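Local coordinates for protein opsin (Leptosphaeria maculans, PDB 7BMH) that uses light absorbed by a lysine-bound retinal to pump protons across the membrane, as a fungal relative of bacteriorhodopsin, at residues A[55-59]-A[98-103]. Sequence-based numbering, arbitrary orientation.
With LFA (eicosane), chain C.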
ATOM      1  N   LEU A  55       2.877  -1.538  15.499  1.00 25.27           N
ATOM      2  CA  LEU A  55       3.987  -1.730  14.576  1.00 28.91           C
ATOM      3  C   LEU A  55       4.662  -3.079  14.810  1.00 27.31           C
ATOM      4  O   LEU A  55       4.917  -3.832  13.860  1.00 25.75           O
ATOM      5  CB  LEU A  55       4.988  -0.581  14.711  1.00 26.66           C
ATOM      6  CG  LEU A  55       4.476   0.819  14.367  1.00 31.39           C
ATOM      7  CD1 LEU A  55       5.582   1.846  14.582  1.00 31.06           C
ATOM      8  CD2 LEU A  55       3.926   0.908  12.934  1.00 25.97           C
ATOM      9  N   TRP A  56       4.928  -3.415  16.077  1.00 29.66           N
ATOM     10  CA  TRP A  56       5.541  -4.707  16.384  1.00 23.27           C
ATOM     11  C   TRP A  56       4.623  -5.861  15.988  1.00 23.95           C
ATOM     12  O   TRP A  56       5.088  -6.887  15.479  1.00 24.49           O
ATOM     13  CB  TRP A  56       5.884  -4.788  17.875  1.00 31.15           C
ATOM     14  CG  TRP A  56       7.108  -4.032  18.290  1.00 25.10           C
ATOM     15  CD1 TRP A  56       7.166  -2.950  19.124  1.00 26.37           C
ATOM     16  CD2 TRP A  56       8.453  -4.317  17.918  1.00 22.87           C
ATOM     17  NE1 TRP A  56       8.464  -2.543  19.290  1.00 23.92           N
ATOM     18  CE2 TRP A  56       9.275  -3.362  18.552  1.00 24.15           C
ATOM     19  CE3 TRP A  56       9.048  -5.274  17.096  1.00 25.64           C
ATOM     20  CZ2 TRP A  56      10.654  -3.339  18.382  1.00 27.45           C
ATOM     21  CZ3 TRP A  56      10.409  -5.249  16.928  1.00 25.59           C
ATOM     22  CH2 TRP A  56      11.202  -4.296  17.571  1.00 30.68           C
ATOM     23  N   VAL A  57       3.310  -5.704  16.196  1.00 28.98           N
ATOM     24  CA  VAL A  57       2.364  -6.747  15.807  1.00 23.25           C
ATOM     25  C   VAL A  57       2.465  -7.025  14.312  1.00 29.02           C
ATOM     26  O   VAL A  57       2.612  -8.180  13.887  1.00 31.38           O
ATOM     27  CB  VAL A  57       0.929  -6.364  16.216  1.00 33.24           C
ATOM     28  CG1 VAL A  57      -0.071  -7.387  15.666  1.00 32.85           C
ATOM     29  CG2 VAL A  57       0.809  -6.266  17.731  1.00 27.58           C
ATOM     30  N   VAL A  58       2.390  -5.972  13.488  1.00 27.81           N
ATOM     31  CA  VAL A  58       2.449  -6.156  12.038  1.00 24.17           C
ATOM     32  C   VAL A  58       3.780  -6.769  11.629  1.00 23.60           C
ATOM     33  O   VAL A  58       3.831  -7.644  10.755  1.00 26.02           O
ATOM     34  CB  VAL A  58       2.203  -4.829  11.306  1.00 22.54           C
ATOM     35  CG1 VAL A  58       2.415  -5.017   9.811  1.00 21.95           C
ATOM     36  CG2 VAL A  58       0.811  -4.355  11.576  1.00 26.31           C
ATOM     37  N   PHE A  59       4.879  -6.322  12.241  1.00 26.66           N
ATOM     38  CA  PHE A  59       6.173  -6.944  11.956  1.00 27.30           C
ATOM     39  C   PHE A  59       6.114  -8.454  12.181  1.00 26.62           C
ATOM     40  O   PHE A  59       6.565  -9.242  11.337  1.00 25.15           O
ATOM     41  CB  PHE A  59       7.273  -6.313  12.818  1.00 25.54           C
ATOM     42  CG  PHE A  59       8.483  -7.200  12.994  1.00 27.15           C
ATOM     43  CD1 PHE A  59       9.413  -7.332  11.976  1.00 21.54           C
ATOM     44  CD2 PHE A  59       8.674  -7.912  14.180  1.00 26.46           C
ATOM     45  CE1 PHE A  59      10.529  -8.155  12.141  1.00 30.85           C
ATOM     46  CE2 PHE A  59       9.778  -8.734  14.351  1.00 25.77           C
ATOM     47  CZ  PHE A  59      10.706  -8.859  13.329  1.00 28.26           C
ATOM     48  N   TYR A  98       8.209  -2.633   8.737  1.00 24.38           N
ATOM     49  CA  TYR A  98       7.618  -2.458  10.055  1.00 28.40           C
ATOM     50  C   TYR A  98       8.658  -2.626  11.161  1.00 26.92           C
ATOM     51  O   TYR A  98       8.555  -1.967  12.199  1.00 25.44           O
ATOM     52  CB  TYR A  98       6.430  -3.407  10.239  1.00 20.89           C
ATOM     53  CG  TYR A  98       5.140  -2.795   9.718  1.00 30.82           C
ATOM     54  CD1 TYR A  98       4.768  -2.934   8.381  1.00 27.74           C
ATOM     55  CD2 TYR A  98       4.313  -2.044  10.551  1.00 27.54           C
ATOM     56  CE1 TYR A  98       3.604  -2.368   7.895  1.00 24.20           C
ATOM     57  CE2 TYR A  98       3.136  -1.484  10.067  1.00 26.86           C
ATOM     58  CZ  TYR A  98       2.793  -1.649   8.742  1.00 24.09           C
ATOM     59  OH  TYR A  98       1.640  -1.085   8.260  1.00 26.17           O
ATOM     60  N   PHE A  99       9.678  -3.467  10.952  1.00 22.86           N
ATOM     61  CA  PHE A  99      10.741  -3.549  11.955  1.00 26.19           C
ATOM     62  C   PHE A  99      11.446  -2.208  12.086  1.00 27.59           C
ATOM     63  O   PHE A  99      11.709  -1.750  13.204  1.00 26.98           O
ATOM     64  CB  PHE A  99      11.751  -4.659  11.627  1.00 26.89           C
ATOM     65  CG  PHE A  99      12.866  -4.792  12.661  1.00 33.28           C
ATOM     66  CD1 PHE A  99      12.656  -5.496  13.839  1.00 31.93           C
ATOM     67  CD2 PHE A  99      14.111  -4.194  12.459  1.00 26.18           C
ATOM     68  CE1 PHE A  99      13.664  -5.609  14.804  1.00 36.45           C
ATOM     69  CE2 PHE A  99      15.125  -4.300  13.423  1.00 32.04           C
ATOM     70  CZ  PHE A  99      14.899  -5.011  14.598  1.00 30.86           C
ATOM     71  N   ALA A 100      11.706  -1.537  10.955  1.00 26.49           N
ATOM     72  CA  ALA A 100      12.400  -0.250  10.989  1.00 27.72           C
ATOM     73  C   ALA A 100      11.570   0.823  11.698  1.00 27.11           C
ATOM     74  O   ALA A 100      12.077   1.547  12.567  1.00 29.23           O
ATOM     75  CB  ALA A 100      12.761   0.184   9.570  1.00 25.93           C
ATOM     76  N   MET A 101      10.291   0.945  11.347  1.00 32.37           N
ATOM     77  CA  MET A 101       9.440   1.904  12.044  1.00 26.73           C
ATOM     78  C   MET A 101       9.251   1.523  13.508  1.00 27.13           C
ATOM     79  O   MET A 101       9.152   2.403  14.369  1.00 25.95           O
ATOM     80  CB  MET A 101       8.091   2.005  11.337  1.00 27.40           C
ATOM     81  CG  MET A 101       8.210   2.401   9.881  1.00 29.41           C
ATOM     82  SD  MET A 101       6.631   2.556   9.031  1.00 33.13           S
ATOM     83  CE  MET A 101       6.186   0.849   8.766  1.00 27.38           C
ATOM     84  N   ALA A 102       9.207   0.222  13.810  1.00 26.60           N
ATOM     85  CA  ALA A 102       9.002  -0.202  15.189  1.00 30.48           C
ATOM     86  C   ALA A 102      10.145   0.243  16.085  1.00 28.20           C
ATOM     87  O   ALA A 102       9.932   0.514  17.272  1.00 28.74           O
ATOM     88  CB  ALA A 102       8.842  -1.720  15.273  1.00 29.04           C
ATOM     89  N   THR A 103      11.360   0.325  15.547  1.00 29.38           N
ATOM     90  CA  THR A 103      12.496   0.798  16.326  1.00 29.67           C
ATOM     91  C   THR A 103      12.826   2.256  16.031  1.00 31.39           C
ATOM     92  O   THR A 103      13.952   2.690  16.291  1.00 32.24           O
ATOM     93  CB  THR A 103      13.726  -0.099  16.105  1.00 29.40           C
ATOM     94  OG1 THR A 103      14.035  -0.190  14.707  1.00 24.35           O
ATOM     95  CG2 THR A 103      13.475  -1.505  16.654  1.00 26.20           C
TER
HETATM   96  C1  LFA C 401       0.691 -20.020  15.457  1.00 58.04           C
HETATM   97  C2  LFA C 401       1.966 -19.225  15.172  1.00 47.72           C
HETATM   98  C3  LFA C 401       2.028 -17.982  16.063  1.00 45.66           C
HETATM   99  C4  LFA C 401       0.871 -17.031  15.758  1.00 43.54           C
HETATM  100  C5  LFA C 401       1.088 -15.717  16.519  1.00 48.06           C
HETATM  101  C6  LFA C 401       0.492 -14.545  15.732  1.00 45.57           C
HETATM  102  C7  LFA C 401       0.236 -13.349  16.652  1.00 41.83           C
HETATM  103  C8  LFA C 401       1.509 -12.528  16.756  1.00 40.93           C
HETATM  104  C9  LFA C 401       1.283 -11.263  17.582  1.00 32.59           C
HETATM  105  C10 LFA C 401       2.635 -10.952  18.241  1.00 42.70           C
HETATM  106  C11 LFA C 401       2.556  -9.684  19.082  1.00 48.39           C
HETATM  107  C12 LFA C 401       3.952  -9.196  19.496  1.00 42.62           C
HETATM  108  C13 LFA C 401       3.883  -7.683  19.722  1.00 34.74           C
HETATM  109  C14 LFA C 401       3.402  -7.362  21.143  1.00 43.00           C
HETATM  110  C15 LFA C 401       1.939  -6.890  21.174  1.00 46.90           C
HETATM  111  C16 LFA C 401       1.415  -6.789  22.610  1.00 39.59           C
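Neighbouring transmembrane helices often cohere through apolar side chains that fit together, a small residue making room where a large one must close in, and the first two helices of this microbial rhodopsin illustrate the principle. The helical parts 55-59 and 98-102 run antiparallel at 157°, their axes 8.4 Å apart. Although the CA-to-CB bond of Trp-56 points away, chi1 near -77° and chi2 near 115° bring the indole back over Ala-102, whose methyl CB makes a CH-pi contact 3.7 Å from the centroid of the six-membered ring. Phe-99 joins Trp-56 and Phe-59 in an aromatic cluster, with Phe-59 CD1 3.6 Å from Phe-99 CB; on this helix eicosane C13 lies 4.0 Å from Trp-56 CB. On the inward side, Val-58 CG1 sits 3.2 Å from the centroid of the Tyr-98 ring, almost on its normal, while Leu-55 (mt) places CD2 3.8 Å from Tyr-98 CD2 and CD1 4.1 Å from Met-101 CB. Tyr-98 OH continues into the bundle to hydrogen-bond Asp-266 and Arg-136. Cohesion between the two segments therefore comes from dispersion and CH-pi contacts, suited to an apolar membrane interior, while the one buried phenol carries its polarity to partners on other helices.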